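Local coordinates for protein apical membrane antigen 1 (Toxoplasma gondii, PDB 3ZLE) that probably takes part in host cell invasion by sporozoites, as an AMA1-type surface protein thought to pair with a RON2 paralogue at the moving junction, at residues A[38-43]-A[141-146]; A[126-131]-A[202-207]; A[147-152]-A[197-202]; A[162-167]-A[285-290]. All blocks are in the same frame, centred on the assembly; numbering follows the deposited sequence.

In the fold
The centres of the contacts lie about 11 Å (contact 3), 16 Å (contact 2), 18 Å (contact 4) and 22 Å (contact 1) from the centre of the chain; contacts 2, 3 and 4 are buried, contact 1 only partly. Contact 3 is a strand pairing built on backbone hydrogen bonds. Contact 2, sharing G202 with it, has no hydrogen bond across; helix 120-129 meets a 3-10 turn through methyls and rings. Contact 4 joins two loops by a backbone bond and side-chain contacts. Contact 1 relies on E41 taking N-H and hydroxyl donors from a loop. Residues 141-146 run directly into 147-152, and contact 1 touches contact 4 through Y144 OH and S163 OG, and contact 2 through K145 NZ and Y129 O.

Contact 1: A[38-43]-A[141-146]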
# COMPACT_ATOMS: atom_id res chain seq x y z
N ARG A 38 5.58 -12.73 6.09
CA ARG A 38 5.38 -14.15 6.39
C ARG A 38 6.52 -15.03 5.88
O ARG A 38 7.18 -14.68 4.91
CB ARG A 38 4.10 -14.63 5.76
CG ARG A 38 2.88 -14.29 6.57
CD ARG A 38 1.69 -14.61 5.73
NE ARG A 38 0.48 -14.70 6.52
CZ ARG A 38 -0.12 -15.84 6.80
NH1 ARG A 38 0.43 -16.99 6.41
NH2 ARG A 38 -1.26 -15.83 7.46
N ASP A 39 6.63 -16.22 6.44
CA ASP A 39 7.52 -17.24 5.90
C ASP A 39 6.87 -18.60 5.88
O ASP A 39 6.00 -18.91 6.69
CB ASP A 39 8.82 -17.28 6.69
CG ASP A 39 8.62 -16.99 8.14
OD1 ASP A 39 8.27 -17.93 8.88
OD2 ASP A 39 8.84 -15.83 8.55
N THR A 40 7.22 -19.38 4.87
CA THR A 40 6.71 -20.72 4.73
C THR A 40 7.75 -21.50 3.98
O THR A 40 8.39 -20.95 3.06
CB THR A 40 5.43 -20.74 3.89
OG1 THR A 40 4.53 -19.76 4.42
CG2 THR A 40 4.79 -22.13 3.89
N GLU A 41 7.96 -22.74 4.41
CA GLU A 41 8.89 -23.66 3.75
C GLU A 41 10.26 -23.04 3.54
O GLU A 41 10.93 -23.33 2.55
CB GLU A 41 8.32 -24.13 2.42
CG GLU A 41 6.95 -24.81 2.53
CD GLU A 41 6.42 -25.25 1.17
OE1 GLU A 41 7.00 -24.83 0.14
OE2 GLU A 41 5.42 -25.99 1.12
N GLY A 42 10.64 -22.12 4.41
CA GLY A 42 11.94 -21.44 4.30
C GLY A 42 11.96 -20.16 3.45
O GLY A 42 12.99 -19.49 3.39
N TYR A 43 10.82 -19.75 2.89
CA TYR A 43 10.82 -18.50 2.10
C TYR A 43 9.98 -17.37 2.68
O TYR A 43 8.89 -17.61 3.21
CB TYR A 43 10.39 -18.76 0.68
CG TYR A 43 11.22 -19.77 -0.02
CD1 TYR A 43 12.36 -19.38 -0.74
CD2 TYR A 43 10.84 -21.10 -0.03
CE1 TYR A 43 13.10 -20.32 -1.45
CE2 TYR A 43 11.60 -22.06 -0.70
CZ TYR A 43 12.73 -21.67 -1.40
OH TYR A 43 13.44 -22.63 -2.08
N THR A 141 5.45 -29.09 -5.99
CA THR A 141 4.36 -28.27 -5.45
C THR A 141 4.63 -27.86 -4.00
O THR A 141 5.33 -28.56 -3.26
CB THR A 141 2.96 -28.92 -5.59
OG1 THR A 141 2.66 -29.68 -4.43
CG2 THR A 141 2.86 -29.79 -6.83
N SER A 142 4.10 -26.70 -3.62
CA SER A 142 4.46 -26.02 -2.35
C SER A 142 3.17 -25.46 -1.73
O SER A 142 2.17 -25.35 -2.43
CB SER A 142 5.43 -24.87 -2.66
OG SER A 142 5.54 -23.95 -1.59
N THR A 143 3.20 -25.11 -0.43
CA THR A 143 2.06 -24.40 0.23
C THR A 143 2.23 -22.86 0.22
O THR A 143 1.42 -22.12 0.81
CB THR A 143 1.88 -24.84 1.70
OG1 THR A 143 2.94 -24.29 2.51
CG2 THR A 143 1.89 -26.38 1.83
N TYR A 144 3.37 -22.42 -0.31
CA TYR A 144 3.64 -20.99 -0.54
C TYR A 144 2.46 -20.32 -1.24
O TYR A 144 1.91 -20.87 -2.18
CB TYR A 144 4.88 -20.85 -1.42
CG TYR A 144 5.49 -19.46 -1.42
CD1 TYR A 144 6.38 -19.09 -0.44
CD2 TYR A 144 5.24 -18.56 -2.46
CE1 TYR A 144 6.96 -17.84 -0.44
CE2 TYR A 144 5.78 -17.30 -2.44
CZ TYR A 144 6.65 -16.93 -1.42
OH TYR A 144 7.24 -15.67 -1.40
N LYS A 145 2.11 -19.11 -0.81
CA LYS A 145 1.10 -18.32 -1.55
C LYS A 145 1.70 -17.15 -2.33
O LYS A 145 2.24 -16.20 -1.74
CB LYS A 145 0.05 -17.78 -0.58
CG LYS A 145 -0.58 -18.83 0.31
CD LYS A 145 -1.67 -19.55 -0.43
CE LYS A 145 -2.58 -20.26 0.57
NZ LYS A 145 -3.17 -21.44 -0.08
N TYR A 146 1.44 -17.13 -3.64
CA TYR A 146 1.74 -15.99 -4.52
C TYR A 146 0.98 -14.72 -4.17
O TYR A 146 -0.14 -14.78 -3.64
CB TYR A 146 1.42 -16.36 -5.96
CG TYR A 146 2.18 -17.56 -6.50
CD1 TYR A 146 3.59 -17.61 -6.48
CD2 TYR A 146 1.49 -18.62 -7.09
CE1 TYR A 146 4.28 -18.66 -7.11
CE2 TYR A 146 2.18 -19.67 -7.71
CZ TYR A 146 3.56 -19.71 -7.70
OH TYR A 146 4.22 -20.83 -8.27
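T40 and Y144 bring the backbones closest, their CA atoms 6.1 Å apart, where the type I' turn T40-Y43 faces an irregular loop. At the second position of that turn E41 projects its carboxylate across the contact; its chain is extended beyond CG (chi2 179°), which carries CD out to the loop backbone. There OE2 accepts from T143 N at 2.8 Å, and the N-H...O angle of 172° makes the bond nearly straight, although the donor stands well above the carboxylate plane. A weak second bond reaches the same oxygen, from T143 OG1 to E41 OE2 at 3.3 Å. The other oxygen, OE1, lies so near S142 OG that the modelled separation is doubtful as a measure of bond strength. S142 OG also accepts from Y144 N at 2.9 Å, an ST turn that orients the hydroxyl beside the carboxylate. T40 CG2, anti to its backbone N, makes a close methyl-to-hydroxyl approach of 3.2 Å to T143 OG1. The apolar contact is Y43 CB on Y144 CE1, 3.7 Å apart and oblique to that ring. T40 OG1 bonds to E45 instead, and Y144 OH to R44 O and S163 OG. The turn links strands 38-40 and 43-45, and the loop runs between helix 120-129 and strand 148-151; K145 NZ bonds to Y129 O of that helix.

Contact 2: A[126-131]-A[202-207]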
# COMPACT_ATOMS: atom_id res chain seq x y z
N LEU A 126 -8.35 -14.13 -3.97
CA LEU A 126 -8.82 -15.52 -3.74
C LEU A 126 -8.21 -16.42 -4.79
O LEU A 126 -7.87 -17.56 -4.50
CB LEU A 126 -10.36 -15.64 -3.81
CG LEU A 126 -10.93 -17.05 -3.50
CD1 LEU A 126 -10.39 -17.56 -2.17
CD2 LEU A 126 -12.48 -17.11 -3.51
N TYR A 127 -8.09 -15.90 -6.01
CA TYR A 127 -7.57 -16.68 -7.11
C TYR A 127 -6.11 -17.00 -6.86
O TYR A 127 -5.68 -18.10 -7.10
CB TYR A 127 -7.70 -15.92 -8.42
CG TYR A 127 -7.19 -16.62 -9.62
CD1 TYR A 127 -7.75 -17.81 -10.05
CD2 TYR A 127 -6.16 -16.06 -10.39
CE1 TYR A 127 -7.30 -18.44 -11.19
CE2 TYR A 127 -5.77 -16.65 -11.58
CZ TYR A 127 -6.30 -17.85 -11.96
OH TYR A 127 -5.86 -18.49 -13.12
N ALA A 128 -5.38 -16.04 -6.35
CA ALA A 128 -3.99 -16.24 -5.92
C ALA A 128 -3.95 -17.24 -4.75
O ALA A 128 -3.14 -18.14 -4.74
CB ALA A 128 -3.38 -14.95 -5.49
N TYR A 129 -4.84 -17.03 -3.78
CA TYR A 129 -4.81 -17.80 -2.52
C TYR A 129 -5.05 -19.28 -2.82
O TYR A 129 -4.38 -20.13 -2.27
CB TYR A 129 -5.89 -17.27 -1.60
CG TYR A 129 -5.87 -17.83 -0.21
CD1 TYR A 129 -5.13 -17.23 0.77
CD2 TYR A 129 -6.74 -18.88 0.16
CE1 TYR A 129 -5.15 -17.70 2.07
CE2 TYR A 129 -6.81 -19.31 1.47
CZ TYR A 129 -5.99 -18.72 2.43
OH TYR A 129 -6.02 -19.11 3.75
N SER A 130 -5.86 -19.54 -3.85
CA SER A 130 -6.16 -20.88 -4.32
C SER A 130 -5.11 -21.47 -5.24
O SER A 130 -5.23 -22.62 -5.63
CB SER A 130 -7.47 -20.87 -5.10
OG SER A 130 -8.48 -20.26 -4.35
N THR A 131 -4.24 -20.63 -5.79
CA THR A 131 -3.30 -21.16 -6.77
C THR A 131 -2.28 -21.99 -6.06
O THR A 131 -1.62 -21.52 -5.15
CB THR A 131 -2.61 -20.08 -7.58
OG1 THR A 131 -3.56 -19.45 -8.43
CG2 THR A 131 -1.53 -20.70 -8.44
N GLY A 202 -1.16 -6.83 -3.98
CA GLY A 202 -1.58 -7.40 -2.70
C GLY A 202 -0.98 -8.76 -2.44
O GLY A 202 -0.60 -9.47 -3.37
N SER A 203 -1.03 -9.18 -1.17
CA SER A 203 -0.69 -10.55 -0.79
C SER A 203 -1.92 -11.41 -0.97
O SER A 203 -3.04 -10.90 -0.99
CB SER A 203 -0.29 -10.61 0.69
OG SER A 203 -1.40 -11.01 1.45
N ALA A 204 -1.74 -12.72 -0.95
CA ALA A 204 -2.87 -13.59 -1.22
C ALA A 204 -3.76 -13.60 0.01
O ALA A 204 -4.90 -14.02 -0.04
CB ALA A 204 -2.39 -15.00 -1.55
N PHE A 205 -3.26 -13.03 1.11
CA PHE A 205 -3.97 -13.12 2.34
C PHE A 205 -5.04 -12.06 2.49
O PHE A 205 -5.96 -12.19 3.32
CB PHE A 205 -2.99 -13.15 3.54
CG PHE A 205 -2.14 -14.41 3.58
CD1 PHE A 205 -2.67 -15.60 4.08
CD2 PHE A 205 -0.92 -14.46 2.91
CE1 PHE A 205 -1.97 -16.79 3.98
CE2 PHE A 205 -0.17 -15.63 2.90
CZ PHE A 205 -0.70 -16.80 3.42
N VAL A 206 -5.06 -11.12 1.54
CA VAL A 206 -6.25 -10.29 1.34
C VAL A 206 -7.43 -11.22 1.24
O VAL A 206 -8.47 -10.89 1.69
CB VAL A 206 -6.11 -9.40 0.05
CG1 VAL A 206 -7.41 -8.67 -0.29
CG2 VAL A 206 -5.01 -8.40 0.24
N ALA A 207 -7.27 -12.40 0.67
CA ALA A 207 -8.45 -13.24 0.46
C ALA A 207 -8.96 -13.96 1.71
O ALA A 207 -10.09 -14.45 1.73
CB ALA A 207 -8.24 -14.22 -0.68
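L126 meets A207 at the start of the contact, where the A207 methyl CB presses on the helix backbone 3.3 Å from L126 N and L126 CB lies 4.0 Å from the same methyl. L126 CB points away overall, yet CB and the backbone make the contact. Y127 points to the other side of the helix, where its hydroxyl bonds to F100 O and Y94 OH. A128 turns back: its CB and A204 CB stand methyl to methyl at 4.1 Å. Y129 then carries the largest share of the helix side. Its CB touches the methyls of both A204 and A207, and CG, anti to the backbone N (chi1 -173°), sends the ring past A204 O, which CD1 approaches to 3.3 Å. The CE1 edge of the ring is directed at the face of F205 in an offset edge-to-face pair, with planes at 90° and centroids 5.8 Å apart; the nearest atoms are Y129 CE1 and F205 CE1 at 3.8 Å. Y129 OH bonds to E208. Each ring also has a cation-pi partner, K145 for Y129 and R38 for F205. No hydrogen bond crosses between the two segments. Helix 120-129 lies with this face, A125 included, on the 3-10 turn 204-207 that follows strand 199-202, and its Y127 side meets helix 105-112 and strand 156-159.

Contact 3: A[147-152]-A[197-202]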
# COMPACT_ATOMS: atom_id res chain seq x y z
N PRO A 147 1.59 -13.54 -4.43
CA PRO A 147 0.85 -12.28 -4.37
C PRO A 147 0.13 -12.03 -5.70
O PRO A 147 0.44 -12.70 -6.69
CB PRO A 147 1.97 -11.23 -4.22
CG PRO A 147 3.12 -11.84 -4.96
CD PRO A 147 3.03 -13.32 -4.64
N PHE A 148 -0.65 -10.96 -5.77
CA PHE A 148 -1.37 -10.69 -7.01
C PHE A 148 -1.27 -9.22 -7.39
O PHE A 148 -0.99 -8.38 -6.55
CB PHE A 148 -2.84 -11.06 -6.81
CG PHE A 148 -3.56 -10.12 -5.88
CD1 PHE A 148 -4.08 -8.93 -6.36
CD2 PHE A 148 -3.57 -10.36 -4.52
CE1 PHE A 148 -4.74 -8.05 -5.49
CE2 PHE A 148 -4.19 -9.50 -3.64
CZ PHE A 148 -4.77 -8.33 -4.12
N VAL A 149 -1.64 -8.91 -8.62
CA VAL A 149 -1.81 -7.54 -9.03
C VAL A 149 -3.08 -7.49 -9.85
O VAL A 149 -3.29 -8.31 -10.78
CB VAL A 149 -0.63 -7.06 -9.90
CG1 VAL A 149 -0.96 -5.70 -10.51
CG2 VAL A 149 0.66 -6.96 -9.06
N TYR A 150 -4.03 -6.64 -9.43
CA TYR A 150 -5.23 -6.50 -10.22
C TYR A 150 -5.06 -5.21 -11.03
O TYR A 150 -4.54 -4.22 -10.49
CB TYR A 150 -6.49 -6.40 -9.32
CG TYR A 150 -7.73 -6.04 -10.12
CD1 TYR A 150 -8.20 -6.90 -11.10
CD2 TYR A 150 -8.38 -4.82 -9.95
CE1 TYR A 150 -9.35 -6.60 -11.83
CE2 TYR A 150 -9.51 -4.50 -10.70
CZ TYR A 150 -9.95 -5.39 -11.67
OH TYR A 150 -11.03 -5.11 -12.47
N ASP A 151 -5.39 -5.24 -12.32
CA ASP A 151 -5.38 -4.00 -13.16
C ASP A 151 -6.81 -3.52 -13.46
O ASP A 151 -7.62 -4.24 -14.05
CB ASP A 151 -4.64 -4.28 -14.48
CG ASP A 151 -4.66 -3.11 -15.42
OD1 ASP A 151 -5.02 -2.01 -14.97
OD2 ASP A 151 -4.36 -3.28 -16.62
N ALA A 152 -7.18 -2.36 -12.93
CA ALA A 152 -8.61 -1.99 -12.98
C ALA A 152 -9.03 -1.42 -14.32
O ALA A 152 -10.20 -1.32 -14.61
CB ALA A 152 -9.02 -1.10 -11.82
N ARG A 197 -3.08 2.05 -17.10
CA ARG A 197 -3.39 0.96 -16.18
C ARG A 197 -3.60 1.46 -14.73
O ARG A 197 -3.21 2.57 -14.40
CB ARG A 197 -2.30 -0.13 -16.24
CG ARG A 197 -0.88 0.36 -15.99
CD ARG A 197 0.13 -0.76 -16.02
NE ARG A 197 1.31 -0.33 -15.31
CZ ARG A 197 2.42 -1.02 -15.20
NH1 ARG A 197 2.51 -2.24 -15.72
NH2 ARG A 197 3.44 -0.50 -14.55
N ALA A 198 -4.35 0.71 -13.91
CA ALA A 198 -4.59 1.15 -12.53
C ALA A 198 -4.43 -0.05 -11.61
O ALA A 198 -5.32 -0.84 -11.45
CB ALA A 198 -6.00 1.79 -12.39
N LEU A 199 -3.25 -0.16 -11.00
CA LEU A 199 -2.80 -1.39 -10.42
C LEU A 199 -3.15 -1.45 -8.96
O LEU A 199 -3.19 -0.42 -8.27
CB LEU A 199 -1.29 -1.52 -10.59
CG LEU A 199 -0.86 -1.68 -12.06
CD1 LEU A 199 0.60 -2.07 -12.16
CD2 LEU A 199 -1.75 -2.68 -12.74
N VAL A 200 -3.31 -2.66 -8.47
CA VAL A 200 -3.46 -2.89 -7.04
C VAL A 200 -2.64 -4.09 -6.73
O VAL A 200 -2.80 -5.10 -7.39
CB VAL A 200 -4.92 -3.22 -6.65
CG1 VAL A 200 -5.03 -3.33 -5.14
CG2 VAL A 200 -5.85 -2.13 -7.17
N TYR A 201 -1.65 -3.93 -5.84
CA TYR A 201 -0.75 -5.02 -5.50
C TYR A 201 -1.18 -5.52 -4.16
O TYR A 201 -1.60 -4.73 -3.30
CB TYR A 201 0.71 -4.52 -5.43
CG TYR A 201 1.76 -5.61 -5.14
CD1 TYR A 201 1.98 -6.07 -3.84
CD2 TYR A 201 2.63 -6.02 -6.13
CE1 TYR A 201 2.93 -7.05 -3.59
CE2 TYR A 201 3.64 -6.94 -5.87
CZ TYR A 201 3.78 -7.44 -4.61
OH TYR A 201 4.74 -8.39 -4.38
N GLY A 202 -1.16 -6.83 -3.98
CA GLY A 202 -1.58 -7.40 -2.70
C GLY A 202 -0.98 -8.76 -2.44
O GLY A 202 -0.60 -9.47 -3.37
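F148 and G202 form a hydrogen-bonded pair, with F148 N to G202 O at 2.8 Å and G202 N to F148 O at 3.0 Å. The F148 ring folds back over its partner: chi1 of 70° puts CG between the backbone N and the carbonyl carbon, and G202 CA sits 3.9 Å from the ring centroid, over the face, in a CH-pi contact that the absence of a side chain on G202 permits. Y150 and V200 repeat the two backbone bonds. On the opposite face of the sheet, V149 divides its methyls, CG1 meeting L199 CD2 at 3.8 Å and CG2 meeting Y201 CD2 at 3.7 Å, while D151 CB touches that same leucine methyl. Strands 148-151 and 199-202, antiparallel with axes 162° apart, are neighbouring inner strands of a five-stranded antiparallel sheet, 148-151 being the central one, with helix 120-129 on its F148 and V200 side, an arrangement consistent with the PAN-type fold of AMA1 proteins. Past the strand, A152 N bonds to A198 O, and A198 N is held by D151 OD1 at 3.0 Å, met nearly along the C-O axis. That carboxylate is itself steadied by V153 N on OD1 and S154 OG on OD2. R197 passes its CB by the aspartate, but its guanidinium turns away to a salt bridge with E192. Farther out, C124 and A125 of the helix back F148, I121 backs V200, and K55 makes a cation-pi contact with Y201.

Contact 4: A[162-167]-A[285-290]; sequences VSAQLL and FWPVHE
V162-A164 and F285-P287 meet as two loops without regular structure; the second belongs to the long connection between helix 253-262 and strand 303-308, consistent with the domain II loop that AMA1 proteins lay against domain I. S163 N gives the one firm hydrogen bond across, to F285 O at 3.0 Å, nearly straight at 167°. V162 CG2 stands over the F285 ring, 3.8 Å above its plane and offset toward the rim, a CH-pi contact; the two side chains cross at about a right angle. S163 OG lies 3.4 Å from W286 CD1, oblique to the indole, and 3.5 Å from P287 CD, yet its stronger polar partner is Y144 OH. A164 CB reaches P287 CG at 4.3 Å. Behind this, Q165 NE2 bonds to S163 O at 3.0 Å, the acceptor lying near the Q165 amide plane. W286 NE1 bonds to S161 O, the residue before 162-167, and its rings stack with Y144. Between the two segments one firm bond, backbone to backbone, is thus joined by contacts of V162, S163 OG and A164 with F285, W286 and P287, and no charged pair; the second loop's other bonds go to S161, R44 and G42.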
# COMPACT_ATOMS: atom_id res chain seq x y z
N VAL A 162 6.86 -14.31 -9.00
CA VAL A 162 7.98 -13.63 -8.36
C VAL A 162 7.49 -12.75 -7.24
O VAL A 162 6.73 -11.83 -7.47
CB VAL A 162 8.81 -12.81 -9.37
CG1 VAL A 162 10.03 -12.18 -8.72
CG2 VAL A 162 9.24 -13.69 -10.53
N SER A 163 7.97 -13.00 -6.03
CA SER A 163 7.43 -12.34 -4.83
C SER A 163 8.40 -11.34 -4.28
O SER A 163 8.06 -10.60 -3.35
CB SER A 163 7.07 -13.35 -3.75
OG SER A 163 8.15 -14.23 -3.49
N ALA A 164 9.66 -11.43 -4.76
CA ALA A 164 10.67 -10.38 -4.58
C ALA A 164 10.16 -9.03 -5.02
O ALA A 164 9.47 -8.92 -6.05
CB ALA A 164 11.95 -10.73 -5.35
N GLN A 165 10.41 -8.02 -4.22
CA GLN A 165 9.95 -6.71 -4.55
C GLN A 165 11.09 -5.73 -4.69
O GLN A 165 10.96 -4.71 -5.36
CB GLN A 165 8.95 -6.21 -3.51
CG GLN A 165 7.66 -6.98 -3.55
CD GLN A 165 7.06 -7.14 -2.19
OE1 GLN A 165 6.48 -6.21 -1.64
NE2 GLN A 165 7.14 -8.35 -1.65
N LEU A 166 12.20 -5.99 -3.99
CA LEU A 166 13.31 -5.03 -4.01
C LEU A 166 14.65 -5.71 -4.21
O LEU A 166 15.08 -6.54 -3.40
CB LEU A 166 13.30 -4.11 -2.77
CG LEU A 166 14.58 -3.30 -2.51
CD1 LEU A 166 14.70 -2.21 -3.56
CD2 LEU A 166 14.59 -2.68 -1.11
N LEU A 167 15.33 -5.33 -5.29
CA LEU A 167 16.68 -5.84 -5.59
C LEU A 167 17.55 -4.66 -6.00
O LEU A 167 17.24 -3.92 -6.95
CB LEU A 167 16.62 -6.90 -6.74
CG LEU A 167 17.94 -7.54 -7.23
CD1 LEU A 167 18.61 -8.30 -6.08
CD2 LEU A 167 17.70 -8.49 -8.40
N PHE A 285 12.92 -16.83 -7.38
CA PHE A 285 11.72 -16.02 -7.42
C PHE A 285 11.27 -15.58 -6.04
O PHE A 285 10.48 -14.68 -5.93
CB PHE A 285 10.59 -16.77 -8.14
CG PHE A 285 10.84 -16.99 -9.61
CD1 PHE A 285 11.97 -16.47 -10.23
CD2 PHE A 285 9.98 -17.78 -10.36
CE1 PHE A 285 12.23 -16.73 -11.56
CE2 PHE A 285 10.21 -18.00 -11.71
CZ PHE A 285 11.34 -17.48 -12.31
N TRP A 286 11.67 -16.31 -4.99
CA TRP A 286 11.21 -16.01 -3.64
C TRP A 286 12.39 -15.73 -2.71
O TRP A 286 13.33 -16.51 -2.66
CB TRP A 286 10.32 -17.15 -3.07
CG TRP A 286 9.26 -17.78 -4.03
CD1 TRP A 286 8.70 -17.20 -5.12
CD2 TRP A 286 8.61 -19.07 -3.89
NE1 TRP A 286 7.78 -18.07 -5.72
CE2 TRP A 286 7.77 -19.24 -5.01
CE3 TRP A 286 8.80 -20.15 -3.01
CZ2 TRP A 286 7.05 -20.41 -5.24
CZ3 TRP A 286 8.05 -21.32 -3.22
CH2 TRP A 286 7.18 -21.43 -4.33
N PRO A 287 12.30 -14.67 -1.90
CA PRO A 287 13.36 -14.32 -0.97
C PRO A 287 13.51 -15.38 0.10
O PRO A 287 12.52 -15.76 0.72
CB PRO A 287 12.86 -13.00 -0.35
CG PRO A 287 11.97 -12.42 -1.40
CD PRO A 287 11.29 -13.60 -2.01
N VAL A 288 14.74 -15.84 0.34
CA VAL A 288 14.91 -16.84 1.38
C VAL A 288 14.78 -16.25 2.78
O VAL A 288 15.17 -15.09 3.01
CB VAL A 288 16.13 -17.83 1.18
CG1 VAL A 288 16.94 -17.52 -0.07
CG2 VAL A 288 16.98 -17.96 2.43
N HIS A 289 14.06 -16.95 3.64
CA HIS A 289 13.78 -16.46 4.97
C HIS A 289 14.95 -16.78 5.91
O HIS A 289 15.34 -17.94 6.07
CB HIS A 289 12.49 -17.08 5.53
CG HIS A 289 12.24 -16.73 6.97
ND1 HIS A 289 12.18 -15.43 7.42
CD2 HIS A 289 12.15 -17.51 8.07
CE1 HIS A 289 12.01 -15.43 8.73
NE2 HIS A 289 12.00 -16.68 9.15
N GLU A 290 15.53 -15.73 6.50
CA GLU A 290 16.62 -15.89 7.45
C GLU A 290 16.18 -15.47 8.84
O GLU A 290 15.33 -14.60 8.99
CB GLU A 290 17.83 -15.05 7.02
CG GLU A 290 18.66 -15.71 5.92
CD GLU A 290 19.21 -14.69 4.93
OE1 GLU A 290 19.33 -13.50 5.28
OE2 GLU A 290 19.54 -15.10 3.79